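N-acetylneuraminic acid (Sialic acid) synthetase (Leptospira borgpetersenii serovar Hardjo-bovis, PDB 6NCS) binds manganese and probably makes sialic acid or its 9-phosphate by condensing phosphoenolpyruvate with an N-acylated mannosamine, as in other members of the NeuB family. Local coordinates at residues Q61-E66 and K80-G85; I101-T106 and I119-L124; V147-G152 and S171-L176; E158-V163 and S199-P204; R151-A156 and C178-P183. All blocks are in the same frame, centred on the assembly; numbering follows the deposited sequence. Where two conformers were deposited one is given.

Contact 1 of 5, residues Q61-E66 and K80-G85; sequences QAYNSE and KPAEFG
Glu83 OE2 accepts three hydrogen bonds, two from Ser65 and one from Lys80, so a single carboxylate oxygen gathers the start of helix 65-69 and the loop that follows helix 73-79. Ser65 OG donates over 2.6 Å to OE2 of Glu83 on its anti lone pair, while Ser65 N, 2.8 Å from the same OE2, comes from above the carboxylate plane. Lys80 NZ completes the grip from the syn side, 2.9 Å from Glu83 OE2. The serine hydroxyl lies beside its own backbone N (chi1 -60°), which lets both donors of Ser65 converge on one acceptor. Lys80 NZ also makes a salt bridge to Glu66 OE1 at 2.8 Å, using the syn lone pair of that oxygen. The lysine thus stands between two acids whose OE1 and OE2 atoms, of Glu66 and Glu83, are 4.5 Å apart, and its charge would be expected to offset their repulsion. The other oxygen of Glu83, OE1, takes a water that in turn accepts from Asn64 ND2.

Tyr63 packs against the stem of this acid: its CE2 lies 3.6 Å from Glu83 CG, with ring and carboxylate planes 73° apart. The tyrosine hydroxyl sits over the Ala82-Glu83 peptide, 3.2 Å from Ala82 C, and is hydrogen-bonded to Val79 O. Asn64 caps helix 65-69 through a bond from Glu67 N to its OD1. The contact therefore joins the end of strand 57-62 and the first turn of helix 65-69 to the connection between helices 73-79 and 86-98.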
# COMPACT_ATOMS: atom_id res chain seq x y z
N GLN A 61 -2.36 -9.03 28.24
CA GLN A 61 -2.17 -10.47 28.08
C GLN A 61 -2.59 -11.17 29.37
O GLN A 61 -2.18 -10.76 30.46
CB GLN A 61 -0.72 -10.83 27.74
CG GLN A 61 -0.30 -10.30 26.37
CD GLN A 61 1.13 -10.63 26.00
OE1 GLN A 61 1.77 -11.48 26.62
NE2 GLN A 61 1.65 -9.93 25.00
N ALA A 62 -3.38 -12.23 29.22
CA ALA A 62 -3.94 -12.99 30.34
C ALA A 62 -3.42 -14.42 30.25
O ALA A 62 -3.86 -15.19 29.38
CB ALA A 62 -5.47 -12.95 30.31
N TYR A 63 -2.50 -14.79 31.14
CA TYR A 63 -1.78 -16.04 30.96
C TYR A 63 -1.30 -16.56 32.30
O TYR A 63 -1.23 -15.82 33.29
CB TYR A 63 -0.56 -15.85 30.03
CG TYR A 63 0.44 -14.89 30.64
CD1 TYR A 63 0.22 -13.52 30.58
CD2 TYR A 63 1.56 -15.36 31.31
CE1 TYR A 63 1.11 -12.64 31.18
CE2 TYR A 63 2.45 -14.48 31.90
CZ TYR A 63 2.22 -13.13 31.83
OH TYR A 63 3.11 -12.25 32.42
N ASN A 64 -0.97 -17.84 32.31
CA ASN A 64 -0.18 -18.46 33.37
C ASN A 64 1.20 -18.76 32.82
O ASN A 64 1.33 -19.40 31.77
CB ASN A 64 -0.86 -19.74 33.88
CG ASN A 64 0.02 -20.53 34.83
OD1 ASN A 64 0.68 -21.49 34.42
ND2 ASN A 64 0.03 -20.13 36.10
N SER A 65 2.24 -18.27 33.51
CA SER A 65 3.61 -18.36 32.99
C SER A 65 4.01 -19.80 32.70
O SER A 65 4.56 -20.10 31.63
CB SER A 65 4.58 -17.72 33.98
OG SER A 65 4.27 -16.36 34.20
N GLU A 66 3.78 -20.70 33.66
CA GLU A 66 4.18 -22.10 33.49
C GLU A 66 3.42 -22.77 32.35
O GLU A 66 4.00 -23.56 31.59
CB GLU A 66 3.98 -22.86 34.79
CG GLU A 66 4.98 -22.51 35.89
CD GLU A 66 4.56 -21.32 36.73
OE1 GLU A 66 3.54 -20.67 36.41
OE2 GLU A 66 5.26 -21.04 37.72
N LYS A 80 6.69 -14.13 34.89
CA LYS A 80 5.93 -14.32 36.13
C LYS A 80 5.51 -13.01 36.78
O LYS A 80 4.34 -12.89 37.18
CB LYS A 80 6.74 -15.18 37.11
CG LYS A 80 5.90 -15.77 38.21
CD LYS A 80 4.69 -16.44 37.60
CE LYS A 80 4.05 -17.45 38.51
NZ LYS A 80 3.03 -18.25 37.77
N PRO A 81 6.38 -11.99 36.93
CA PRO A 81 5.94 -10.76 37.61
C PRO A 81 4.87 -9.99 36.86
O PRO A 81 4.16 -9.20 37.49
CB PRO A 81 7.23 -9.93 37.71
CG PRO A 81 8.31 -10.92 37.64
CD PRO A 81 7.83 -11.98 36.71
N ALA A 82 4.73 -10.18 35.56
CA ALA A 82 3.79 -9.40 34.76
C ALA A 82 2.41 -10.04 34.68
O ALA A 82 1.55 -9.52 33.96
CB ALA A 82 4.35 -9.20 33.34
N GLU A 83 2.17 -11.13 35.41
CA GLU A 83 0.84 -11.73 35.41
C GLU A 83 -0.15 -10.80 36.09
O GLU A 83 0.12 -10.27 37.17
CB GLU A 83 0.86 -13.08 36.12
CG GLU A 83 1.51 -14.20 35.32
CD GLU A 83 1.35 -15.56 35.98
OE1 GLU A 83 0.44 -15.72 36.81
OE2 GLU A 83 2.14 -16.48 35.66
N PHE A 84 -1.30 -10.60 35.46
CA PHE A 84 -2.44 -9.94 36.08
C PHE A 84 -3.58 -10.94 36.23
O PHE A 84 -3.70 -11.89 35.46
CB PHE A 84 -2.93 -8.76 35.24
CG PHE A 84 -2.13 -7.50 35.43
CD1 PHE A 84 -1.52 -7.22 36.64
CD2 PHE A 84 -1.99 -6.60 34.38
CE1 PHE A 84 -0.78 -6.06 36.80
CE2 PHE A 84 -1.26 -5.44 34.55
CZ PHE A 84 -0.65 -5.17 35.76
N GLY A 85 -4.42 -10.71 37.23
CA GLY A 85 -5.57 -11.56 37.42
C GLY A 85 -6.87 -10.79 37.30
O GLY A 85 -6.86 -9.60 36.96
O HOH W 1 -0.52 -9.53 32.29
O HOH W 2 -1.78 -13.08 33.40
O HOH W 3 -1.26 -17.76 36.85

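Contact 2 of 5, residues I101-T106 and I119-L124; sequences ILFFAT and IGVEIL
Strand 102-106 and the 119-124 segment approach without a direct backbone hydrogen bond, the nearest CA atoms being those of Phe104 and Val121 at 6.0 Å, and two waters span the gap between the chains. One water accepts from Glu122 N and donates to Phe103 O; the other accepts from Ala105 N and donates to Ile123 O, the latter bond 2.6 Å from water oxygen to carbonyl oxygen.

The side chains meet around these bridges. Phe104 packs on Ile123, its CD2 3.7 Å from Ile123 CG2; its CB also comes within 3.3 Å of the carbonyl oxygen Ile123 O. A chi1 of 70° puts CG of Phe104 between its backbone N and carbonyl carbon, on the side of Ile123. At the rim of the same ring, near its plane, lies the carbonyl carbon of Leu124. The other branch of Ile123 ends in CD1, 3.8 Å from Leu102 CD2, the two side chains crossing at about a right angle. Phe103 turns to another part of the segment: Val121 CG1 stands at the edge of its ring, 3.9 Å from CE2 of Phe103, and Ile119 CD1 is 4.2 Å from the same CE2. Gly120, between these two aliphatic residues, ends helix 110-118 in a Schellman motif, while Phe89 and Lys93 of helix 86-98 also pack on Phe103.

Strands 102-107 and 123-126 are the third and fourth of the barrel sequence, and here their junction is apolar in its side chains and hydrated in its backbone: water supplies the polar links that strand pairing would otherwise provide.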
# COMPACT_ATOMS: atom_id res chain seq x y z
N ILE A 101 -11.50 4.33 25.81
CA ILE A 101 -10.68 3.49 24.95
C ILE A 101 -11.12 2.06 25.22
O ILE A 101 -11.51 1.72 26.34
CB ILE A 101 -9.17 3.70 25.20
CG1 ILE A 101 -8.34 2.86 24.22
CG2 ILE A 101 -8.79 3.40 26.64
CD1 ILE A 101 -6.85 3.24 24.17
N LEU A 102 -11.15 1.23 24.18
CA LEU A 102 -11.61 -0.14 24.36
C LEU A 102 -10.53 -0.98 25.05
O LEU A 102 -9.36 -0.92 24.70
CB LEU A 102 -11.98 -0.75 23.01
CG LEU A 102 -12.55 -2.17 22.99
CD1 LEU A 102 -13.53 -2.38 24.12
CD2 LEU A 102 -13.22 -2.41 21.65
N PHE A 103 -10.93 -1.75 26.07
CA PHE A 103 -10.03 -2.68 26.75
C PHE A 103 -10.28 -4.10 26.25
O PHE A 103 -11.43 -4.51 26.14
CB PHE A 103 -10.25 -2.65 28.27
CG PHE A 103 -9.64 -3.82 29.01
CD1 PHE A 103 -8.33 -3.77 29.48
CD2 PHE A 103 -10.37 -4.99 29.22
CE1 PHE A 103 -7.77 -4.84 30.15
CE2 PHE A 103 -9.81 -6.06 29.89
CZ PHE A 103 -8.51 -5.99 30.35
N PHE A 104 -9.21 -4.84 25.95
CA PHE A 104 -9.35 -6.29 25.79
C PHE A 104 -8.00 -6.95 26.05
O PHE A 104 -7.05 -6.29 26.48
CB PHE A 104 -9.98 -6.69 24.43
CG PHE A 104 -9.12 -6.47 23.21
CD1 PHE A 104 -8.71 -5.19 22.82
CD2 PHE A 104 -8.81 -7.53 22.37
CE1 PHE A 104 -7.96 -5.01 21.65
CE2 PHE A 104 -8.08 -7.35 21.20
CZ PHE A 104 -7.65 -6.09 20.85
N ALA A 105 -7.94 -8.26 25.87
CA ALA A 105 -6.72 -8.97 26.21
C ALA A 105 -6.61 -10.24 25.40
O ALA A 105 -7.57 -10.71 24.78
CB ALA A 105 -6.67 -9.31 27.71
N THR A 106 -5.40 -10.78 25.40
CA THR A 106 -5.10 -12.06 24.76
C THR A 106 -5.11 -13.13 25.83
O THR A 106 -4.21 -13.14 26.67
CB THR A 106 -3.74 -12.00 24.09
OG1 THR A 106 -3.75 -10.96 23.11
CG2 THR A 106 -3.40 -13.33 23.44
N ILE A 119 -15.72 -11.02 32.87
CA ILE A 119 -15.64 -9.60 33.21
C ILE A 119 -16.20 -8.73 32.11
O ILE A 119 -16.20 -7.50 32.24
CB ILE A 119 -14.20 -9.15 33.55
CG1 ILE A 119 -13.31 -9.17 32.32
CG2 ILE A 119 -13.61 -10.02 34.65
CD1 ILE A 119 -11.99 -8.45 32.55
N GLY A 120 -16.69 -9.32 31.03
CA GLY A 120 -17.44 -8.59 30.04
C GLY A 120 -16.67 -8.06 28.85
O GLY A 120 -17.16 -7.14 28.18
N VAL A 121 -15.49 -8.60 28.54
CA VAL A 121 -14.82 -8.17 27.31
C VAL A 121 -15.67 -8.59 26.11
O VAL A 121 -16.38 -9.60 26.15
CB VAL A 121 -13.39 -8.72 27.20
CG1 VAL A 121 -12.60 -8.45 28.49
CG2 VAL A 121 -13.40 -10.21 26.84
N GLU A 122 -15.60 -7.79 25.05
CA GLU A 122 -16.36 -8.08 23.84
C GLU A 122 -15.49 -8.57 22.69
O GLU A 122 -16.04 -9.05 21.69
CB GLU A 122 -17.15 -6.84 23.38
CG GLU A 122 -18.30 -6.45 24.32
CD GLU A 122 -19.38 -7.52 24.44
OE1 GLU A 122 -19.53 -8.36 23.52
OE2 GLU A 122 -20.10 -7.52 25.47
N ILE A 123 -14.17 -8.47 22.81
CA ILE A 123 -13.21 -8.90 21.80
C ILE A 123 -12.15 -9.76 22.47
O ILE A 123 -11.67 -9.43 23.56
CB ILE A 123 -12.52 -7.71 21.10
CG1 ILE A 123 -13.53 -6.75 20.48
CG2 ILE A 123 -11.58 -8.20 20.00
CD1 ILE A 123 -12.85 -5.64 19.69
N LEU A 124 -11.75 -10.84 21.79
CA LEU A 124 -10.61 -11.65 22.20
C LEU A 124 -9.53 -11.58 21.13
O LEU A 124 -9.82 -11.66 19.93
CB LEU A 124 -11.02 -13.12 22.40
CG LEU A 124 -12.10 -13.46 23.42
CD1 LEU A 124 -12.52 -14.91 23.24
CD2 LEU A 124 -11.56 -13.24 24.83
O HOH W 4 -13.75 -5.71 24.85
O HOH W 5 -10.16 -9.96 25.60

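Contact 3 of 5, residues V147-G152 and S171-L176; sequences VILSRG and SPFILL
Ile148 and Ile174 lie side by side and point the same way, as expected of neighbouring parallel strands in a TIM barrel; strands 146-150 and 173-178, with helix 156-168 between them, form one of its beta-alpha-beta units. CG1 of Ile148 is 4.0 Å from Ile174 CB, while its other branch, CG2, is 3.6 Å from Leu176 CG. Ser150 shares this face of the sheet, its OG 3.6 Å from Leu176 CB, and lies near the metal ligand His210. Ile227 of strand 227-231 touches both Ile174 and Leu176.

Val147, Leu149, Phe173 and Leu175 occupy the helix-facing side. Leu149 and Leu175 run alongside each other, whereas the Phe173 ring crosses Leu149 obliquely: its CE1 is 3.7 Å from Leu149 CB, and Leu149 CD2 sits in plane at the ring edge. Phe166 stacks on this ring, and Ala162 packs on Leu149, both from helix 156-168.

Five backbone hydrogen bonds hold the strands, which run 21° apart. The straightest joins Leu149 N to Ile174 O at 2.9 Å, and the last, from Arg151 N to Leu176 O, is 3.1 Å long.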
# COMPACT_ATOMS: atom_id res chain seq x y z
N VAL A 147 -13.36 -12.18 17.59
CA VAL A 147 -12.05 -12.81 17.72
C VAL A 147 -11.12 -12.19 16.70
O VAL A 147 -11.43 -12.15 15.50
CB VAL A 147 -12.11 -14.33 17.52
CG1 VAL A 147 -10.71 -14.91 17.63
CG2 VAL A 147 -13.05 -14.98 18.53
N ILE A 148 -9.97 -11.72 17.17
CA ILE A 148 -8.88 -11.28 16.31
C ILE A 148 -7.78 -12.33 16.43
O ILE A 148 -7.28 -12.58 17.54
CB ILE A 148 -8.35 -9.90 16.71
CG1 ILE A 148 -9.48 -8.86 16.70
CG2 ILE A 148 -7.22 -9.51 15.77
CD1 ILE A 148 -9.02 -7.46 17.19
N LEU A 149 -7.41 -12.94 15.31
CA LEU A 149 -6.34 -13.94 15.26
C LEU A 149 -5.18 -13.39 14.44
O LEU A 149 -5.41 -12.82 13.37
CB LEU A 149 -6.85 -15.23 14.62
CG LEU A 149 -5.85 -16.36 14.36
CD1 LEU A 149 -5.32 -16.95 15.68
CD2 LEU A 149 -6.49 -17.43 13.49
N SER A 150 -3.97 -13.52 14.95
CA SER A 150 -2.76 -13.21 14.19
C SER A 150 -2.16 -14.49 13.64
O SER A 150 -2.24 -15.55 14.27
CB SER A 150 -1.72 -12.51 15.08
OG SER A 150 -2.07 -11.16 15.31
N ARG A 151 -1.56 -14.40 12.44
CA ARG A 151 -1.09 -15.60 11.75
C ARG A 151 0.43 -15.70 11.63
O ARG A 151 0.93 -16.41 10.75
CB ARG A 151 -1.74 -15.74 10.35
CG ARG A 151 -1.71 -14.52 9.39
CD ARG A 151 -0.29 -14.19 8.86
NE ARG A 151 0.42 -15.36 8.31
CZ ARG A 151 1.07 -15.35 7.15
NH1 ARG A 151 1.10 -14.25 6.42
NH2 ARG A 151 1.70 -16.44 6.72
N GLY A 152 1.18 -15.04 12.52
CA GLY A 152 2.61 -15.28 12.57
C GLY A 152 2.86 -16.77 12.70
O GLY A 152 2.06 -17.47 13.33
N SER A 171 -18.45 -17.03 14.23
CA SER A 171 -17.82 -16.02 15.08
C SER A 171 -17.51 -14.76 14.27
O SER A 171 -17.06 -14.86 13.12
CB SER A 171 -16.52 -16.56 15.69
OG SER A 171 -16.73 -17.77 16.39
N PRO A 172 -17.75 -13.57 14.82
CA PRO A 172 -17.19 -12.37 14.20
C PRO A 172 -15.68 -12.47 14.28
O PRO A 172 -15.11 -12.74 15.34
CB PRO A 172 -17.74 -11.21 15.05
CG PRO A 172 -18.81 -11.82 15.91
CD PRO A 172 -18.42 -13.26 16.09
N PHE A 173 -15.02 -12.32 13.13
CA PHE A 173 -13.65 -12.79 13.01
C PHE A 173 -12.82 -11.80 12.20
O PHE A 173 -13.26 -11.32 11.15
CB PHE A 173 -13.61 -14.18 12.37
CG PHE A 173 -12.24 -14.74 12.26
CD1 PHE A 173 -11.59 -15.25 13.37
CD2 PHE A 173 -11.59 -14.78 11.03
CE1 PHE A 173 -10.30 -15.77 13.26
CE2 PHE A 173 -10.32 -15.29 10.91
CZ PHE A 173 -9.67 -15.80 12.04
N ILE A 174 -11.62 -11.53 12.69
CA ILE A 174 -10.65 -10.64 12.07
C ILE A 174 -9.32 -11.38 12.04
O ILE A 174 -8.92 -12.00 13.03
CB ILE A 174 -10.54 -9.32 12.87
CG1 ILE A 174 -11.86 -8.56 12.79
CG2 ILE A 174 -9.34 -8.48 12.41
CD1 ILE A 174 -12.06 -7.56 13.91
N LEU A 175 -8.60 -11.30 10.92
CA LEU A 175 -7.30 -11.94 10.79
C LEU A 175 -6.22 -10.89 10.57
O LEU A 175 -6.38 -10.01 9.72
CB LEU A 175 -7.32 -12.93 9.63
CG LEU A 175 -6.09 -13.77 9.36
CD1 LEU A 175 -5.86 -14.69 10.56
CD2 LEU A 175 -6.31 -14.61 8.10
N LEU A 176 -5.13 -10.96 11.34
CA LEU A 176 -4.01 -10.03 11.18
C LEU A 176 -2.82 -10.74 10.55
O LEU A 176 -2.33 -11.74 11.10
CB LEU A 176 -3.60 -9.42 12.51
CG LEU A 176 -4.68 -8.76 13.36
CD1 LEU A 176 -4.06 -8.18 14.65
CD2 LEU A 176 -5.39 -7.68 12.56

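Contact 4 of 5, residues E158-V163 and S199-P204; sequences EIETAV and SKYEFP. With FMT (formic acid), chain F.
The Tyr201 ring carries Lys200 CG over the centre of one face, 3.8 Å above the plane, and Glu160 OE1 at its edge, near the plane. The neighbouring Phe203 ring has Tyr201 CB on one face, offset toward the rim. Two aromatic groups from the loop after helix 193-200 are thereby presented to helix 156-168.

Tyr201 OH donates to Glu160 OE1 in a very short hydrogen bond of 2.5 Å. Carboxylate and ring planes are only 13° apart, so the acid lies almost parallel to the phenol it accepts from. Glu160 CG is anti to the backbone N (chi1 -171°), and the chain then bends at chi2 (65°) on its way to the hydroxyl. Lys200 NZ stays 4.3 Å from Glu160 OE1, beyond a salt bridge, though its positive charge may still favour the ionised form of the acid.

Beside this polar link the packing is apolar. Val163 meets both rings tip to tip, its CG1 3.9 Å from CE1 of Tyr201 and equally 3.9 Å from CE2 of Phe203. One turn earlier, Ile159 CG2 is 3.7 Å from Tyr201 OH. At the end of helix 193-200, Ser199 OG is modelled doubtfully close to a formic acid molecule, probably from the crystallisation liquor.

The outer layer of the barrel is joined here: Phe203 also meets Phe173 of strand 173-178 edge to face, Val163 rests on the same Phe173, and Ile159 reaches Leu175, so helix 156-168 and the chain leading into strand 205-209 close over strand 173-178.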
# COMPACT_ATOMS: atom_id res chain seq x y z
N GLU A 158 -2.43 -23.96 7.58
CA GLU A 158 -2.66 -23.75 9.01
C GLU A 158 -3.65 -22.62 9.24
O GLU A 158 -4.48 -22.69 10.15
CB GLU A 158 -1.33 -23.46 9.70
CG GLU A 158 -0.47 -24.71 9.86
CD GLU A 158 0.98 -24.43 10.22
OE1 GLU A 158 1.39 -23.25 10.17
OE2 GLU A 158 1.70 -25.39 10.53
N ILE A 159 -3.58 -21.58 8.41
CA ILE A 159 -4.54 -20.47 8.48
C ILE A 159 -5.95 -20.96 8.17
O ILE A 159 -6.91 -20.63 8.86
CB ILE A 159 -4.11 -19.34 7.53
CG1 ILE A 159 -2.82 -18.69 8.03
CG2 ILE A 159 -5.23 -18.32 7.36
CD1 ILE A 159 -2.21 -17.70 7.03
N GLU A 160 -6.09 -21.75 7.09
CA GLU A 160 -7.40 -22.24 6.70
C GLU A 160 -8.02 -23.09 7.80
O GLU A 160 -9.23 -22.99 8.08
CB GLU A 160 -7.30 -23.03 5.39
CG GLU A 160 -8.65 -23.39 4.78
CD GLU A 160 -9.45 -22.18 4.32
OE1 GLU A 160 -8.84 -21.14 3.99
OE2 GLU A 160 -10.69 -22.27 4.29
N THR A 161 -7.22 -23.95 8.44
CA THR A 161 -7.74 -24.76 9.54
C THR A 161 -8.23 -23.87 10.69
O THR A 161 -9.31 -24.10 11.23
CB THR A 161 -6.66 -25.73 10.03
OG1 THR A 161 -6.37 -26.66 8.97
CG2 THR A 161 -7.13 -26.51 11.25
N ALA A 162 -7.46 -22.84 11.04
CA ALA A 162 -7.88 -21.94 12.11
C ALA A 162 -9.13 -21.16 11.71
O ALA A 162 -10.09 -21.05 12.49
CB ALA A 162 -6.74 -20.99 12.47
N VAL A 163 -9.15 -20.62 10.49
CA VAL A 163 -10.30 -19.84 10.04
C VAL A 163 -11.56 -20.70 10.06
O VAL A 163 -12.66 -20.22 10.40
CB VAL A 163 -10.03 -19.27 8.63
CG1 VAL A 163 -11.32 -18.81 7.98
CG2 VAL A 163 -9.01 -18.14 8.68
N SER A 199 -7.91 -11.03 -0.73
CA SER A 199 -8.48 -11.69 -1.90
C SER A 199 -9.04 -13.06 -1.54
O SER A 199 -9.98 -13.53 -2.20
CB SER A 199 -7.42 -11.83 -2.99
OG SER A 199 -7.81 -12.82 -3.93
N LYS A 200 -8.50 -13.71 -0.51
CA LYS A 200 -8.89 -15.07 -0.17
C LYS A 200 -10.12 -15.12 0.72
O LYS A 200 -10.92 -16.05 0.61
CB LYS A 200 -7.73 -15.79 0.52
CG LYS A 200 -7.95 -17.27 0.77
CD LYS A 200 -6.66 -17.95 1.20
CE LYS A 200 -6.81 -19.46 1.20
NZ LYS A 200 -5.52 -20.14 1.50
N TYR A 201 -10.29 -14.12 1.58
CA TYR A 201 -11.30 -14.12 2.63
C TYR A 201 -12.16 -12.86 2.56
O TYR A 201 -11.74 -11.83 2.02
CB TYR A 201 -10.63 -14.21 4.00
CG TYR A 201 -9.87 -15.49 4.21
CD1 TYR A 201 -10.54 -16.70 4.29
CD2 TYR A 201 -8.48 -15.49 4.34
CE1 TYR A 201 -9.85 -17.89 4.49
CE2 TYR A 201 -7.78 -16.67 4.55
CZ TYR A 201 -8.48 -17.86 4.62
OH TYR A 201 -7.79 -19.04 4.81
N GLU A 202 -13.36 -12.94 3.14
CA GLU A 202 -14.33 -11.85 3.09
C GLU A 202 -14.34 -10.99 4.36
O GLU A 202 -14.92 -9.90 4.33
CB GLU A 202 -15.74 -12.40 2.84
N PHE A 203 -13.71 -11.44 5.44
CA PHE A 203 -13.70 -10.72 6.70
C PHE A 203 -12.53 -9.73 6.73
O PHE A 203 -11.64 -9.78 5.88
CB PHE A 203 -13.63 -11.72 7.87
CG PHE A 203 -12.62 -12.82 7.67
CD1 PHE A 203 -11.26 -12.58 7.84
CD2 PHE A 203 -13.03 -14.10 7.32
CE1 PHE A 203 -10.33 -13.60 7.65
CE2 PHE A 203 -12.10 -15.12 7.13
CZ PHE A 203 -10.76 -14.88 7.30
N PRO A 204 -12.52 -8.81 7.70
CA PRO A 204 -11.47 -7.78 7.71
C PRO A 204 -10.08 -8.37 7.94
O PRO A 204 -9.90 -9.29 8.75
CB PRO A 204 -11.88 -6.86 8.86
CG PRO A 204 -13.38 -7.03 8.94
CD PRO A 204 -13.56 -8.51 8.71
C FMT F . -8.16 -16.38 -3.60
O1 FMT F . -7.42 -17.24 -3.12
O2 FMT F . -7.78 -15.26 -3.96

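Contact 5 of 5, residues R151-A156 and C178-P183; sequences RGTASA and CVSSYP
Two loops at the C-terminal ends of adjacent barrel strands meet beside the manganese site, where Gly152 packs against Cys178 and Ser180. Gly152 CA lies 3.5 Å from Cys178 O in a CA-H...O contact and 3.4 Å from Ser180 OG. With no side chain at Gly152, its CA itself comes up against the serine hydroxyl. Thr153 CG2 also touches Ser180, 3.6 Å from OG, and Arg151 CD rests 3.7 Å from Cys178 N.

Each loop is shaped by a tight turn. Residues 151-154 form a type II beta turn, closed by a bond from Ala154 N to Arg151 O, and Ser180 is the centre of an inverse gamma turn. The arginine chain bends back to the first of these, NH2 donating 2.8 Å to Ala154 O, which lies in the guanidinium plane; NH1 is held by His177.

Cys178 packs on His210, a manganese ligand, and the Tyr182 ring meets the same histidine edge to face, while its OH is hydrogen-bonded to a citrate, probably from the crystallisation liquor. From the second subunit, Glu277 OE1 accepts from both Thr153 N and Ser180 N, bridging the two loops.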
# COMPACT_ATOMS: atom_id res chain seq x y z
N ARG A 151 -1.56 -14.40 12.44
CA ARG A 151 -1.09 -15.60 11.75
C ARG A 151 0.43 -15.70 11.63
O ARG A 151 0.93 -16.41 10.75
CB ARG A 151 -1.74 -15.74 10.35
CG ARG A 151 -1.71 -14.52 9.39
CD ARG A 151 -0.29 -14.19 8.86
NE ARG A 151 0.42 -15.36 8.31
CZ ARG A 151 1.07 -15.35 7.15
NH1 ARG A 151 1.10 -14.25 6.42
NH2 ARG A 151 1.70 -16.44 6.72
N GLY A 152 1.18 -15.04 12.52
CA GLY A 152 2.61 -15.28 12.57
C GLY A 152 2.86 -16.77 12.70
O GLY A 152 2.06 -17.47 13.33
N THR A 153 3.93 -17.28 12.08
CA THR A 153 4.39 -18.68 12.03
C THR A 153 3.59 -19.55 11.05
O THR A 153 4.02 -20.68 10.78
CB THR A 153 4.37 -19.40 13.39
OG1 THR A 153 3.02 -19.74 13.74
CG2 THR A 153 4.96 -18.53 14.49
N ALA A 154 2.45 -19.10 10.52
CA ALA A 154 1.48 -20.02 9.93
C ALA A 154 1.55 -20.10 8.41
O ALA A 154 1.71 -19.08 7.72
CB ALA A 154 0.06 -19.64 10.35
N SER A 155 1.41 -21.32 7.89
CA SER A 155 1.27 -21.58 6.46
C SER A 155 -0.19 -21.40 6.04
O SER A 155 -1.09 -21.24 6.87
CB SER A 155 1.72 -23.00 6.14
OG SER A 155 0.84 -23.89 6.79
N ALA A 156 -0.43 -21.44 4.73
CA ALA A 156 -1.79 -21.22 4.24
C ALA A 156 -2.74 -22.29 4.76
O ALA A 156 -3.89 -21.99 5.11
CB ALA A 156 -1.80 -21.19 2.71
N CYS A 178 1.06 -11.01 10.19
CA CYS A 178 1.99 -10.88 11.30
C CYS A 178 3.21 -11.72 10.97
O CYS A 178 3.09 -12.73 10.27
CB CYS A 178 1.34 -11.36 12.62
SG CYS A 178 2.37 -11.16 14.08
N VAL A 179 4.38 -11.28 11.43
CA VAL A 179 5.61 -12.03 11.28
C VAL A 179 6.23 -12.19 12.66
O VAL A 179 6.60 -11.19 13.29
CB VAL A 179 6.60 -11.34 10.32
CG1 VAL A 179 7.90 -12.14 10.21
CG2 VAL A 179 5.96 -11.14 8.96
N SER A 180 6.32 -13.43 13.13
CA SER A 180 6.84 -13.75 14.46
C SER A 180 8.37 -13.75 14.46
O SER A 180 9.03 -14.76 14.73
CB SER A 180 6.30 -15.08 14.95
OG SER A 180 4.89 -15.03 15.08
N SER A 181 8.92 -12.58 14.16
CA SER A 181 10.36 -12.32 14.19
C SER A 181 10.62 -11.16 15.14
O SER A 181 9.89 -10.16 15.12
CB SER A 181 10.88 -12.01 12.78
OG SER A 181 12.27 -11.80 12.78
N TYR A 182 11.66 -11.27 15.96
CA TYR A 182 11.87 -10.31 17.04
C TYR A 182 13.32 -9.84 17.08
O TYR A 182 14.22 -10.63 17.45
CB TYR A 182 11.46 -10.92 18.38
CG TYR A 182 9.98 -11.24 18.43
CD1 TYR A 182 9.49 -12.46 17.95
CD2 TYR A 182 9.06 -10.32 18.93
CE1 TYR A 182 8.13 -12.75 17.98
CE2 TYR A 182 7.70 -10.61 18.96
CZ TYR A 182 7.25 -11.82 18.48
OH TYR A 182 5.90 -12.10 18.52
N PRO A 183 13.61 -8.58 16.70
CA PRO A 183 12.63 -7.69 16.07
C PRO A 183 12.47 -8.01 14.59
O PRO A 183 13.34 -8.65 14.00
CB PRO A 183 13.25 -6.30 16.27
CG PRO A 183 14.71 -6.55 16.31
CD PRO A 183 14.91 -7.92 16.93

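From the N terminus, contact 1 closes the helical excursion between strand 57-62 and helix 86-98, and contact 2 then closes the loop through helix 110-118; the two are in series and meet where Ala62 N lies 2.8 Å from Thr106 O. Contact 3 closes the unit of strand 146-150, helix 156-168 and strand 173-178, and adjoins contact 2 through Leu124 O and Ile148 N, 2.8 Å apart in neighbouring strands. Contact 4 opens within the loop of contact 3 and ends beyond it, so the two cross, as do contacts 4 and 5. Contact 5 starts from residues shared with contact 3, Arg151 and Gly152, and carries the barrel rim to the second subunit.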